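Local coordinates for protein C-glycoside 3-oxidase (Microbacterium trichothecenolyticum, PDB 7DVE) that oxidises the C3 hydroxyl of the sugar in C-glycosides such as isoorientin and mangiferin, using bound FAD and reducing oxygen to hydrogen peroxide, at residues I176-L181 against E193-M198; Q298-F303 against F435-G440; S380-F385 against Q399-L404. One frame throughout, in Å; residues are numbered along the deposited sequence.

Contact 1. Residues I176-L181 against E193-M198; sequences IVRERL and ERVQRM
Arg178 and Arg197 are brought face to face by two bends: Arg178 starts with CG anti to its backbone N (chi1 -165°) and turns at chi3, while Arg197, CG anti to its carbonyl carbon, turns at chi2. The result is a guanidinium-guanidinium stack joining helix 176-183 to the start of strand 196-204, a strand of the large antiparallel sheet of this GMC oxidoreductase. The planes are 26° apart with centres 3.9 Å from each other, and Arg197 NH1 sits over one face of the Arg178 group, offset toward its rim. Arg178 NH2 and Arg197 NH1 approach to 3.4 Å, but both are donors, so the contact is a stack of like charges; the salt bridge from Arg197 NE to Asp169 OD1 probably offsets part of the repulsion. Below the stack, the aliphatic stem of Arg178 runs along the strand backbone, its CD 3.7 Å from Gln196 CA and its CG 3.9 Å from Val195 CG1. An alanine in place of Arg178 would probably open a gap beside Gln196 CA and leave the Arg197 guanidinium without the flat group on that face. Val195 points toward the helix, and its side chain also touches Thr331 on the neighbouring strand 330-333. On the strand, Gln196 directs its amide back to its own segment, where NE2 donates to Arg194 O. The apolar end is formed by Leu181, whose CB meets Val195 CG1 at 3.7 Å while the two side chains cross at about a right angle.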
ATOM      1  N   ILE A 176      -2.859 -26.534  -7.372  1.00 57.12           N
ATOM      2  CA  ILE A 176      -1.813 -27.454  -6.924  1.00 59.19           C
ATOM      3  C   ILE A 176      -1.229 -26.995  -5.591  1.00 59.15           C
ATOM      4  O   ILE A 176      -1.042 -27.789  -4.660  1.00 60.77           O
ATOM      5  CB  ILE A 176      -0.711 -27.577  -7.991  1.00 59.90           C
ATOM      6  CG1 ILE A 176      -1.246 -28.283  -9.232  1.00 62.75           C
ATOM      7  CG2 ILE A 176       0.460 -28.357  -7.431  1.00 60.83           C
ATOM      8  CD1 ILE A 176      -0.172 -28.559 -10.265  1.00 65.11           C
ATOM      9  N   VAL A 177      -0.917 -25.704  -5.488  1.00 58.95           N
ATOM     10  CA  VAL A 177      -0.270 -25.182  -4.292  1.00 57.61           C
ATOM     11  C   VAL A 177      -1.228 -25.236  -3.113  1.00 58.87           C
ATOM     12  O   VAL A 177      -0.864 -25.679  -2.012  1.00 59.39           O
ATOM     13  CB  VAL A 177       0.232 -23.754  -4.548  1.00 55.04           C
ATOM     14  CG1 VAL A 177       0.573 -23.052  -3.232  1.00 53.53           C
ATOM     15  CG2 VAL A 177       1.418 -23.800  -5.465  1.00 55.18           C
ATOM     16  N   ARG A 178      -2.468 -24.791  -3.343  1.00 58.29           N
ATOM     17  CA  ARG A 178      -3.511 -24.819  -2.321  1.00 59.16           C
ATOM     18  C   ARG A 178      -3.771 -26.244  -1.834  1.00 61.02           C
ATOM     19  O   ARG A 178      -3.909 -26.479  -0.631  1.00 62.48           O
ATOM     20  CB  ARG A 178      -4.781 -24.172  -2.890  1.00 55.14           C
ATOM     21  CG  ARG A 178      -5.821 -23.794  -1.863  1.00 60.80           C
ATOM     22  CD  ARG A 178      -7.010 -23.052  -2.497  1.00 60.58           C
ATOM     23  NE  ARG A 178      -7.852 -23.869  -3.377  1.00 60.66           N
ATOM     24  CZ  ARG A 178      -7.833 -23.819  -4.707  1.00 60.90           C
ATOM     25  NH1 ARG A 178      -6.927 -23.104  -5.367  1.00 52.12           N
ATOM     26  NH2 ARG A 178      -8.741 -24.512  -5.395  1.00 58.04           N
ATOM     27  N   GLU A 179      -3.799 -27.208  -2.752  1.00 59.48           N
ATOM     28  CA  GLU A 179      -3.978 -28.613  -2.383  1.00 61.96           C
ATOM     29  C   GLU A 179      -2.857 -29.091  -1.469  1.00 63.01           C
ATOM     30  O   GLU A 179      -3.099 -29.707  -0.414  1.00 63.03           O
ATOM     31  CB  GLU A 179      -3.992 -29.464  -3.650  1.00 63.25           C
ATOM     32  CG  GLU A 179      -5.135 -30.406  -3.816  1.00 69.24           C
ATOM     33  CD  GLU A 179      -5.056 -31.109  -5.171  1.00 76.52           C
ATOM     34  OE1 GLU A 179      -5.994 -31.881  -5.510  1.00 78.65           O
ATOM     35  OE2 GLU A 179      -4.037 -30.906  -5.877  1.00 75.98           O
ATOM     36  N   ARG A 180      -1.613 -28.835  -1.880  1.00 62.68           N
ATOM     37  CA  ARG A 180      -0.473 -29.330  -1.122  1.00 61.87           C
ATOM     38  C   ARG A 180      -0.401 -28.682   0.257  1.00 63.79           C
ATOM     39  O   ARG A 180      -0.058 -29.347   1.241  1.00 65.72           O
ATOM     40  CB  ARG A 180       0.803 -29.108  -1.923  1.00 59.38           C
ATOM     41  CG  ARG A 180       0.936 -30.111  -3.040  1.00 59.41           C
ATOM     42  CD  ARG A 180       2.074 -29.784  -3.978  1.00 61.79           C
ATOM     43  NE  ARG A 180       1.888 -30.473  -5.245  1.00 66.29           N
ATOM     44  CZ  ARG A 180       2.872 -30.799  -6.068  1.00 68.13           C
ATOM     45  NH1 ARG A 180       4.129 -30.467  -5.806  1.00 67.34           N
ATOM     46  NH2 ARG A 180       2.591 -31.472  -7.182  1.00 64.50           N
ATOM     47  N   LEU A 181      -0.751 -27.397   0.360  1.00 64.24           N
ATOM     48  CA  LEU A 181      -0.733 -26.739   1.666  1.00 62.23           C
ATOM     49  C   LEU A 181      -1.857 -27.257   2.552  1.00 66.86           C
ATOM     50  O   LEU A 181      -1.645 -27.545   3.735  1.00 69.03           O
ATOM     51  CB  LEU A 181      -0.842 -25.227   1.493  1.00 60.08           C
ATOM     52  CG  LEU A 181       0.378 -24.627   0.809  1.00 57.09           C
ATOM     53  CD1 LEU A 181       0.214 -23.132   0.729  1.00 55.49           C
ATOM     54  CD2 LEU A 181       1.632 -25.010   1.582  1.00 57.89           C
ATOM     55  N   GLU A 193      -9.679 -19.009   8.026  1.00 78.66           N
ATOM     56  CA  GLU A 193      -8.287 -19.263   8.349  1.00 78.38           C
ATOM     57  C   GLU A 193      -7.618 -20.338   7.504  1.00 77.10           C
ATOM     58  O   GLU A 193      -6.391 -20.461   7.567  1.00 74.80           O
ATOM     59  CB  GLU A 193      -8.153 -19.623   9.836  1.00 80.98           C
ATOM     60  CG  GLU A 193      -9.043 -18.755  10.700  1.00 84.08           C
ATOM     61  CD  GLU A 193      -8.937 -19.073  12.168  1.00 86.86           C
ATOM     62  OE1 GLU A 193      -8.873 -20.280  12.508  1.00 89.46           O
ATOM     63  OE2 GLU A 193      -8.921 -18.108  12.977  1.00 86.09           O
ATOM     64  N   ARG A 194      -8.361 -21.099   6.710  1.00 74.92           N
ATOM     65  CA  ARG A 194      -7.712 -22.170   5.980  1.00 71.99           C
ATOM     66  C   ARG A 194      -7.021 -21.632   4.728  1.00 65.37           C
ATOM     67  O   ARG A 194      -7.231 -20.498   4.296  1.00 63.86           O
ATOM     68  CB  ARG A 194      -8.709 -23.274   5.637  1.00 76.04           C
ATOM     69  CG  ARG A 194      -8.894 -24.268   6.778  1.00 83.22           C
ATOM     70  CD  ARG A 194      -9.936 -25.324   6.475  1.00 89.45           C
ATOM     71  NE  ARG A 194     -11.256 -24.756   6.226  1.00 89.72           N
ATOM     72  CZ  ARG A 194     -12.318 -24.976   6.984  1.00 91.11           C
ATOM     73  NH1 ARG A 194     -12.252 -25.739   8.066  1.00 93.87           N
ATOM     74  NH2 ARG A 194     -13.475 -24.411   6.655  1.00 93.92           N
ATOM     75  N   VAL A 195      -6.131 -22.459   4.181  1.00 65.07           N
ATOM     76  CA  VAL A 195      -5.455 -22.122   2.941  1.00 62.65           C
ATOM     77  C   VAL A 195      -6.487 -21.895   1.837  1.00 59.26           C
ATOM     78  O   VAL A 195      -7.463 -22.641   1.716  1.00 60.40           O
ATOM     79  CB  VAL A 195      -4.463 -23.241   2.596  1.00 62.04           C
ATOM     80  CG1 VAL A 195      -3.750 -22.924   1.303  1.00 61.09           C
ATOM     81  CG2 VAL A 195      -3.448 -23.397   3.725  1.00 66.21           C
ATOM     82  N   GLN A 196      -6.304 -20.832   1.061  1.00 54.39           N
ATOM     83  CA  GLN A 196      -7.318 -20.405   0.102  1.00 58.26           C
ATOM     84  C   GLN A 196      -6.646 -19.535  -0.952  1.00 56.61           C
ATOM     85  O   GLN A 196      -5.452 -19.228  -0.854  1.00 52.94           O
ATOM     86  CB  GLN A 196      -8.461 -19.652   0.801  1.00 58.11           C
ATOM     87  CG  GLN A 196      -8.007 -18.522   1.764  1.00 56.67           C
ATOM     88  CD  GLN A 196      -9.178 -17.935   2.524  1.00 60.60           C
ATOM     89  OE1 GLN A 196      -9.995 -17.204   1.953  1.00 59.32           O
ATOM     90  NE2 GLN A 196      -9.298 -18.285   3.803  1.00 63.26           N
ATOM     91  N   ARG A 197      -7.420 -19.137  -1.972  1.00 53.13           N
ATOM     92  CA  ARG A 197      -6.869 -18.254  -2.992  1.00 52.93           C
ATOM     93  C   ARG A 197      -6.598 -16.884  -2.401  1.00 51.33           C
ATOM     94  O   ARG A 197      -7.327 -16.422  -1.522  1.00 52.26           O
ATOM     95  CB  ARG A 197      -7.819 -18.105  -4.178  1.00 53.36           C
ATOM     96  CG  ARG A 197      -8.227 -19.391  -4.838  1.00 52.48           C
ATOM     97  CD  ARG A 197      -9.711 -19.321  -5.190  1.00 57.74           C
ATOM     98  NE  ARG A 197     -10.057 -20.253  -6.248  1.00 55.70           N
ATOM     99  CZ  ARG A 197     -10.612 -21.430  -6.002  1.00 61.81           C
ATOM    100  NH1 ARG A 197     -10.802 -21.850  -4.757  1.00 60.30           N
ATOM    101  NH2 ARG A 197     -11.006 -22.196  -7.022  1.00 62.48           N
ATOM    102  N   MET A 198      -5.544 -16.238  -2.854  1.00 47.82           N
ATOM    103  CA  MET A 198      -5.346 -14.870  -2.422  1.00 47.82           C
ATOM    104  C   MET A 198      -6.366 -13.980  -3.128  1.00 48.63           C
ATOM    105  O   MET A 198      -6.527 -14.080  -4.346  1.00 48.82           O
ATOM    106  CB  MET A 198      -3.937 -14.374  -2.720  1.00 48.80           C
ATOM    107  CG  MET A 198      -3.733 -12.948  -2.223  1.00 43.87           C
ATOM    108  SD  MET A 198      -3.683 -12.869  -0.425  1.00 56.44           S
ATOM    109  CE  MET A 198      -2.014 -13.478  -0.113  1.00 49.34           C
TER

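Contact 2. Residues Q298-F303 against F435-G440; sequences QAQIVF and FVMPLG
Ile301 and Val302 pair with Val436 and Phe435 where strand 300-307 runs antiparallel to the end of strand 427-436. The close part is the hydrogen-bonded pair of Val302 and Phe435: Val302 N donates to Phe435 O at 2.9 Å and Phe435 N returns a bond to Val302 O at 3.0 Å. Next to it, Met437 N donates to Gln300 O at 2.8 Å. Phe435 O also receives a CA-H...O contact from Ile301 CA. On one face Ile301 CG1 meets Val436 CG2 at 4.1 Å, and helix 406-424 packs against Ile301 through Ala415 and Ile419. On the other, Met437 CG touches Val302 CG1, and the turn at chi2 (-56°) carries SD to the edge of the Phe435 ring, in its plane; this ring leads away from the partner strand on the exposed side.

Beyond Met437 the chains spread. Direct pairing gives way to a water that accepts from Gln300 N and donates to Met437 O at 2.8 Å, and Ala299 CB lies 4.4 Å from Leu439 CD2. At this wider end Gln298 OE1 bonds to ND1 of His444, the inferred proton acceptor, and the Gln300 side chain is about 8 Å from the FAD. An antiparallel sheet with a helix on one face and a strand end this near the flavin is consistent with the substrate domain of GMC oxidoreductases.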
ATOM      1  N   GLN A 298       6.488  -4.501   8.501  1.00 50.89           N
ATOM      2  CA  GLN A 298       6.226  -5.935   8.657  1.00 51.37           C
ATOM      3  C   GLN A 298       7.471  -6.705   8.220  1.00 53.32           C
ATOM      4  O   GLN A 298       7.727  -6.852   7.017  1.00 54.18           O
ATOM      5  CB  GLN A 298       5.001  -6.372   7.847  1.00 49.80           C
ATOM      6  CG  GLN A 298       3.638  -5.801   8.301  1.00 50.60           C
ATOM      7  CD  GLN A 298       2.547  -6.061   7.248  1.00 51.90           C
ATOM      8  OE1 GLN A 298       2.846  -6.587   6.177  1.00 52.07           O
ATOM      9  NE2 GLN A 298       1.295  -5.691   7.544  1.00 47.79           N
ATOM     10  N   ALA A 299       8.247  -7.198   9.190  1.00 53.00           N
ATOM     11  CA  ALA A 299       9.420  -8.012   8.861  1.00 53.80           C
ATOM     12  C   ALA A 299       9.022  -9.133   7.904  1.00 53.02           C
ATOM     13  O   ALA A 299       8.007  -9.806   8.105  1.00 49.65           O
ATOM     14  CB  ALA A 299      10.045  -8.582  10.138  1.00 50.15           C
ATOM     15  N   GLN A 300       9.811  -9.309   6.839  1.00 52.81           N
ATOM     16  CA  GLN A 300       9.454 -10.179   5.723  1.00 48.45           C
ATOM     17  C   GLN A 300      10.498 -11.275   5.571  1.00 50.43           C
ATOM     18  O   GLN A 300      11.707 -10.993   5.529  1.00 50.15           O
ATOM     19  CB  GLN A 300       9.348  -9.373   4.431  1.00 51.26           C
ATOM     20  CG  GLN A 300       9.048 -10.213   3.186  1.00 53.84           C
ATOM     21  CD  GLN A 300       8.886  -9.389   1.909  1.00 53.09           C
ATOM     22  OE1 GLN A 300       9.374  -8.258   1.790  1.00 54.41           O
ATOM     23  NE2 GLN A 300       8.213  -9.965   0.947  1.00 53.21           N
ATOM     24  N   ILE A 301      10.031 -12.519   5.510  1.00 49.26           N
ATOM     25  CA  ILE A 301      10.877 -13.699   5.354  1.00 48.31           C
ATOM     26  C   ILE A 301      10.473 -14.352   4.041  1.00 48.35           C
ATOM     27  O   ILE A 301       9.282 -14.548   3.790  1.00 45.40           O
ATOM     28  CB  ILE A 301      10.718 -14.690   6.528  1.00 48.91           C
ATOM     29  CG1 ILE A 301      11.123 -14.049   7.866  1.00 52.09           C
ATOM     30  CG2 ILE A 301      11.578 -15.938   6.286  1.00 48.94           C
ATOM     31  CD1 ILE A 301       9.984 -13.468   8.697  1.00 52.28           C
ATOM     32  N   VAL A 302      11.451 -14.672   3.199  1.00 46.81           N
ATOM     33  CA  VAL A 302      11.183 -15.170   1.854  1.00 47.08           C
ATOM     34  C   VAL A 302      11.888 -16.505   1.657  1.00 48.04           C
ATOM     35  O   VAL A 302      12.890 -16.826   2.304  1.00 48.70           O
ATOM     36  CB  VAL A 302      11.630 -14.180   0.752  1.00 49.33           C
ATOM     37  CG1 VAL A 302      10.843 -12.872   0.836  1.00 48.39           C
ATOM     38  CG2 VAL A 302      13.150 -13.941   0.827  1.00 45.99           C
ATOM     39  N   PHE A 303      11.375 -17.259   0.705  1.00 46.87           N
ATOM     40  CA  PHE A 303      11.822 -18.621   0.469  1.00 47.79           C
ATOM     41  C   PHE A 303      11.424 -18.957  -0.960  1.00 45.81           C
ATOM     42  O   PHE A 303      10.463 -18.402  -1.472  1.00 49.18           O
ATOM     43  CB  PHE A 303      11.141 -19.561   1.469  1.00 47.37           C
ATOM     44  CG  PHE A 303      11.873 -20.831   1.726  1.00 47.90           C
ATOM     45  CD1 PHE A 303      13.249 -20.851   1.828  1.00 49.57           C
ATOM     46  CD2 PHE A 303      11.165 -22.018   1.901  1.00 51.70           C
ATOM     47  CE1 PHE A 303      13.939 -22.052   2.123  1.00 51.87           C
ATOM     48  CE2 PHE A 303      11.827 -23.220   2.167  1.00 53.49           C
ATOM     49  CZ  PHE A 303      13.230 -23.231   2.280  1.00 51.72           C
ATOM     50  N   PHE A 435      15.265 -16.393   4.000  1.00 50.09           N
ATOM     51  CA  PHE A 435      16.015 -15.141   4.107  1.00 52.57           C
ATOM     52  C   PHE A 435      15.155 -14.078   4.779  1.00 51.51           C
ATOM     53  O   PHE A 435      14.028 -13.824   4.339  1.00 48.34           O
ATOM     54  CB  PHE A 435      16.452 -14.654   2.714  1.00 49.94           C
ATOM     55  CG  PHE A 435      17.343 -13.426   2.722  1.00 52.21           C
ATOM     56  CD1 PHE A 435      18.683 -13.525   3.060  1.00 54.13           C
ATOM     57  CD2 PHE A 435      16.858 -12.187   2.326  1.00 53.29           C
ATOM     58  CE1 PHE A 435      19.535 -12.398   3.033  1.00 56.49           C
ATOM     59  CE2 PHE A 435      17.707 -11.046   2.297  1.00 54.05           C
ATOM     60  CZ  PHE A 435      19.044 -11.159   2.650  1.00 52.52           C
ATOM     61  N   VAL A 436      15.683 -13.437   5.819  1.00 49.22           N
ATOM     62  CA  VAL A 436      14.975 -12.312   6.434  1.00 51.97           C
ATOM     63  C   VAL A 436      15.345 -11.043   5.659  1.00 51.53           C
ATOM     64  O   VAL A 436      16.491 -10.604   5.700  1.00 49.79           O
ATOM     65  CB  VAL A 436      15.312 -12.163   7.931  1.00 52.45           C
ATOM     66  CG1 VAL A 436      14.461 -11.038   8.559  1.00 46.90           C
ATOM     67  CG2 VAL A 436      15.072 -13.473   8.691  1.00 50.97           C
ATOM     68  N   MET A 437      14.370 -10.442   4.965  1.00 51.42           N
ATOM     69  CA  MET A 437      14.623  -9.243   4.166  1.00 50.02           C
ATOM     70  C   MET A 437      15.046  -8.076   5.069  1.00 47.68           C
ATOM     71  O   MET A 437      14.742  -8.066   6.249  1.00 48.73           O
ATOM     72  CB  MET A 437      13.365  -8.857   3.393  1.00 49.33           C
ATOM     73  CG  MET A 437      12.970  -9.801   2.252  1.00 50.99           C
ATOM     74  SD  MET A 437      14.263 -10.029   1.053  1.00 53.84           S
ATOM     75  CE  MET A 437      14.369  -8.377   0.362  1.00 50.74           C
ATOM     76  N   PRO A 438      15.752  -7.078   4.544  1.00 49.66           N
ATOM     77  CA  PRO A 438      16.084  -5.917   5.383  1.00 46.50           C
ATOM     78  C   PRO A 438      14.834  -5.127   5.759  1.00 48.42           C
ATOM     79  O   PRO A 438      13.884  -5.001   4.976  1.00 46.21           O
ATOM     80  CB  PRO A 438      17.031  -5.074   4.513  1.00 46.06           C
ATOM     81  CG  PRO A 438      17.060  -5.701   3.169  1.00 49.74           C
ATOM     82  CD  PRO A 438      16.407  -7.059   3.227  1.00 47.43           C
ATOM     83  N   LEU A 439      14.856  -4.564   6.966  1.00 44.30           N
ATOM     84  CA  LEU A 439      13.680  -3.888   7.485  1.00 49.62           C
ATOM     85  C   LEU A 439      13.248  -2.773   6.545  1.00 49.99           C
ATOM     86  O   LEU A 439      14.081  -2.076   5.958  1.00 48.99           O
ATOM     87  CB  LEU A 439      13.946  -3.343   8.885  1.00 49.63           C
ATOM     88  CG  LEU A 439      14.294  -4.486   9.842  1.00 52.90           C
ATOM     89  CD1 LEU A 439      14.679  -3.970  11.227  1.00 53.16           C
ATOM     90  CD2 LEU A 439      13.153  -5.482   9.930  1.00 46.01           C
ATOM     91  N   GLY A 440      11.930  -2.632   6.390  1.00 47.24           N
ATOM     92  CA  GLY A 440      11.364  -1.768   5.382  1.00 47.10           C
ATOM     93  C   GLY A 440      11.043  -2.472   4.086  1.00 47.49           C
ATOM     94  O   GLY A 440      10.285  -1.929   3.270  1.00 49.97           O
TER
HETATM   95  O   HOH W   1      12.028  -7.401   6.767  1.00 47.72           O

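Contact 3. Residues S380-F385 against Q399-L404; sequences SDRVAF and QLHYTL
A two-stranded antiparallel sheet formed by strands 382-386 and 396-401 carries this contact, in which Arg382 pairs with His401 and Ala384 with Gln399 as hydrogen-bonded pairs. In each, both amides donate: His401 N meets Arg382 O at 2.9 Å, nearly straight at the hydrogen, and Ala384 N meets Gln399 O just as straight. Between them Val383 and Leu400 form a non-hydrogen-bonded pair, and on their face Leu400 CD2 lies 3.7 Å from Val383 CB. The other face carries Arg382 and His401 side by side. Arg382 puts CG between its backbone N and carbonyl carbon (chi1 58°); from there the extended chain carries the guanidinium so that one face lies over Ala384 CB, its plane 21° from the His401 ring.

The two strands pair as arms of a hairpin-like excursion, with the short strand 389-390 in their connection. Past the last bridge, a side chain takes over the pairing: Asp381 OD1 accepts Thr403 N at 3.0 Å on its syn side, 29° out of the carboxylate plane. A water donates to the same oxygen and lies 2.6 Å from both Ser380 OG and Thr403 OG1, the latter also bonded to Gln378 OE1. The second carboxylate oxygen, OD2, forms a salt bridge with Lys375, which also makes a cation-pi contact with Tyr402. The Tyr402 ring passes Asp381 obliquely, CD1 to CG 3.9 Å, and its OH bonds to Asp297 N.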
ATOM      1  N   SER A 380       8.570   4.676  20.500  1.00 62.44           N
ATOM      2  CA  SER A 380       9.811   5.226  19.967  1.00 64.27           C
ATOM      3  C   SER A 380      10.050   4.842  18.514  1.00 63.13           C
ATOM      4  O   SER A 380      10.895   5.456  17.859  1.00 63.77           O
ATOM      5  CB  SER A 380      10.993   4.775  20.818  1.00 63.64           C
ATOM      6  OG  SER A 380      11.065   3.365  20.820  1.00 63.78           O
ATOM      7  N   ASP A 381       9.345   3.837  18.000  1.00 60.07           N
ATOM      8  CA  ASP A 381       9.376   3.565  16.571  1.00 59.42           C
ATOM      9  C   ASP A 381       8.653   4.703  15.867  1.00 58.49           C
ATOM     10  O   ASP A 381       7.424   4.792  15.943  1.00 61.39           O
ATOM     11  CB  ASP A 381       8.712   2.223  16.256  1.00 59.01           C
ATOM     12  CG  ASP A 381       9.477   1.018  16.825  1.00 60.16           C
ATOM     13  OD1 ASP A 381      10.706   1.107  17.029  1.00 59.99           O
ATOM     14  OD2 ASP A 381       8.841  -0.038  17.058  1.00 61.71           O
ATOM     15  N   ARG A 382       9.388   5.578  15.184  1.00 57.80           N
ATOM     16  CA  ARG A 382       8.746   6.754  14.609  1.00 59.35           C
ATOM     17  C   ARG A 382       9.548   7.302  13.440  1.00 58.32           C
ATOM     18  O   ARG A 382      10.700   6.927  13.209  1.00 57.06           O
ATOM     19  CB  ARG A 382       8.573   7.858  15.646  1.00 58.04           C
ATOM     20  CG  ARG A 382       9.891   8.297  16.261  1.00 62.42           C
ATOM     21  CD  ARG A 382       9.604   9.095  17.479  1.00 61.63           C
ATOM     22  NE  ARG A 382      10.694   9.984  17.803  1.00 67.42           N
ATOM     23  CZ  ARG A 382      10.581  11.299  17.924  1.00 71.14           C
ATOM     24  NH1 ARG A 382       9.452  11.926  17.628  1.00 64.46           N
ATOM     25  NH2 ARG A 382      11.626  12.000  18.371  1.00 69.23           N
ATOM     26  N   VAL A 383       8.910   8.219  12.709  1.00 56.47           N
ATOM     27  CA  VAL A 383       9.593   9.100  11.773  1.00 58.62           C
ATOM     28  C   VAL A 383       9.602  10.506  12.364  1.00 59.74           C
ATOM     29  O   VAL A 383       8.546  11.047  12.702  1.00 62.95           O
ATOM     30  CB  VAL A 383       8.944   9.080  10.380  1.00 55.60           C
ATOM     31  CG1 VAL A 383       7.449   9.292  10.467  1.00 58.16           C
ATOM     32  CG2 VAL A 383       9.592  10.134   9.492  1.00 58.06           C
ATOM     33  N   ALA A 384      10.793  11.089  12.498  1.00 59.22           N
ATOM     34  CA  ALA A 384      11.020  12.436  12.999  1.00 62.39           C
ATOM     35  C   ALA A 384      11.525  13.332  11.873  1.00 62.70           C
ATOM     36  O   ALA A 384      12.028  12.856  10.853  1.00 63.34           O
ATOM     37  CB  ALA A 384      12.035  12.425  14.154  1.00 59.00           C
ATOM     38  N   PHE A 385      11.415  14.644  12.072  1.00 65.85           N
ATOM     39  CA  PHE A 385      11.695  15.592  11.001  1.00 67.54           C
ATOM     40  C   PHE A 385      12.641  16.678  11.481  1.00 70.64           C
ATOM     41  O   PHE A 385      12.674  17.016  12.663  1.00 70.74           O
ATOM     42  CB  PHE A 385      10.397  16.208  10.463  1.00 66.88           C
ATOM     43  CG  PHE A 385       9.449  15.192   9.940  1.00 66.37           C
ATOM     44  CD1 PHE A 385       9.667  14.601   8.709  1.00 63.77           C
ATOM     45  CD2 PHE A 385       8.362  14.777  10.701  1.00 65.34           C
ATOM     46  CE1 PHE A 385       8.798  13.635   8.236  1.00 61.03           C
ATOM     47  CE2 PHE A 385       7.503  13.817  10.229  1.00 61.00           C
ATOM     48  CZ  PHE A 385       7.728  13.243   9.002  1.00 61.25           C
ATOM     49  N   GLN A 399      14.253  11.409   9.786  1.00 56.26           N
ATOM     50  CA  GLN A 399      15.106  10.519  10.549  1.00 57.26           C
ATOM     51  C   GLN A 399      14.201   9.406  11.049  1.00 56.98           C
ATOM     52  O   GLN A 399      13.119   9.675  11.581  1.00 58.25           O
ATOM     53  CB  GLN A 399      15.804  11.240  11.715  1.00 53.57           C
ATOM     54  CG  GLN A 399      16.530  10.295  12.645  1.00 56.55           C
ATOM     55  CD  GLN A 399      17.712   9.618  11.956  1.00 60.12           C
ATOM     56  OE1 GLN A 399      18.477  10.281  11.244  1.00 60.26           O
ATOM     57  NE2 GLN A 399      17.865   8.298  12.155  1.00 56.82           N
ATOM     58  N   LEU A 400      14.602   8.168  10.812  1.00 57.59           N
ATOM     59  CA  LEU A 400      13.805   7.003  11.159  1.00 56.89           C
ATOM     60  C   LEU A 400      14.368   6.389  12.434  1.00 58.41           C
ATOM     61  O   LEU A 400      15.579   6.146  12.531  1.00 56.94           O
ATOM     62  CB  LEU A 400      13.803   5.982  10.018  1.00 55.74           C
ATOM     63  CG  LEU A 400      12.995   6.298   8.741  1.00 56.16           C
ATOM     64  CD1 LEU A 400      12.876   5.062   7.841  1.00 45.79           C
ATOM     65  CD2 LEU A 400      11.624   6.872   9.062  1.00 52.41           C
ATOM     66  N   HIS A 401      13.494   6.159  13.414  1.00 57.61           N
ATOM     67  CA  HIS A 401      13.854   5.507  14.667  1.00 58.93           C
ATOM     68  C   HIS A 401      13.111   4.179  14.729  1.00 57.82           C
ATOM     69  O   HIS A 401      11.877   4.156  14.697  1.00 56.27           O
ATOM     70  CB  HIS A 401      13.491   6.374  15.874  1.00 58.72           C
ATOM     71  CG  HIS A 401      14.288   7.640  15.993  1.00 57.39           C
ATOM     72  ND1 HIS A 401      15.479   7.702  16.682  1.00 59.48           N
ATOM     73  CD2 HIS A 401      14.030   8.903  15.578  1.00 57.29           C
ATOM     74  CE1 HIS A 401      15.941   8.940  16.656  1.00 58.40           C
ATOM     75  NE2 HIS A 401      15.080   9.689  15.993  1.00 60.25           N
ATOM     76  N   TYR A 402      13.850   3.082  14.852  1.00 56.73           N
ATOM     77  CA  TYR A 402      13.216   1.780  14.720  1.00 55.54           C
ATOM     78  C   TYR A 402      14.060   0.723  15.409  1.00 58.05           C
ATOM     79  O   TYR A 402      15.243   0.557  15.093  1.00 57.60           O
ATOM     80  CB  TYR A 402      13.026   1.428  13.263  1.00 53.76           C
ATOM     81  CG  TYR A 402      11.926   0.435  13.005  1.00 56.13           C
ATOM     82  CD1 TYR A 402      10.583   0.817  13.060  1.00 54.73           C
ATOM     83  CD2 TYR A 402      12.226  -0.888  12.697  1.00 55.20           C
ATOM     84  CE1 TYR A 402       9.577  -0.096  12.810  1.00 55.18           C
ATOM     85  CE2 TYR A 402      11.230  -1.803  12.459  1.00 56.34           C
ATOM     86  CZ  TYR A 402       9.908  -1.407  12.506  1.00 55.39           C
ATOM     87  OH  TYR A 402       8.917  -2.335  12.251  1.00 56.83           O
ATOM     88  N   THR A 403      13.438  -0.003  16.326  1.00 58.16           N
ATOM     89  CA  THR A 403      14.103  -1.033  17.099  1.00 59.19           C
ATOM     90  C   THR A 403      13.235  -2.286  17.095  1.00 61.01           C
ATOM     91  O   THR A 403      12.007  -2.211  17.182  1.00 55.88           O
ATOM     92  CB  THR A 403      14.402  -0.551  18.550  1.00 58.94           C
ATOM     93  OG1 THR A 403      13.205  -0.035  19.185  1.00 59.58           O
ATOM     94  CG2 THR A 403      15.476   0.540  18.535  1.00 53.73           C
ATOM     95  N   LEU A 404      13.890  -3.431  16.942  1.00 62.14           N
ATOM     96  CA  LEU A 404      13.276  -4.732  17.139  1.00 59.05           C
ATOM     97  C   LEU A 404      13.341  -5.091  18.617  1.00 59.78           C
ATOM     98  O   LEU A 404      14.427  -5.124  19.203  1.00 62.63           O
ATOM     99  CB  LEU A 404      14.003  -5.782  16.300  1.00 61.09           C
ATOM    100  CG  LEU A 404      13.911  -5.636  14.772  1.00 61.74           C
ATOM    101  CD1 LEU A 404      14.280  -6.927  14.047  1.00 60.11           C
ATOM    102  CD2 LEU A 404      12.540  -5.151  14.352  1.00 54.55           C
TER
HETATM  103  O   HOH W   2      12.240   2.300  18.749  1.00 57.79           O

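In the fold
Contacts 1 and 2 belong to one antiparallel sheet: contact 1 sits on its strand 196-204 and contact 2 on strands 300-307 and 427-436, with centres 22 Å and nearest atoms about 10 Å apart. Contact 3 lies on a separate small sheet and falls, in sequence, between the two segments of contact 2, which it touches through Leu439 CD1 and Leu404 CD2, 4.0 Å apart. Contact 2 is closest to the chemistry, the side chain of Gln300 being about 7 Å from that of His444; in contact 3 the side chain of Tyr402 is about 9 Å from that of His444. Contact 1 is peripheral, the Arg197 side chain lying about 14 Å from the FAD.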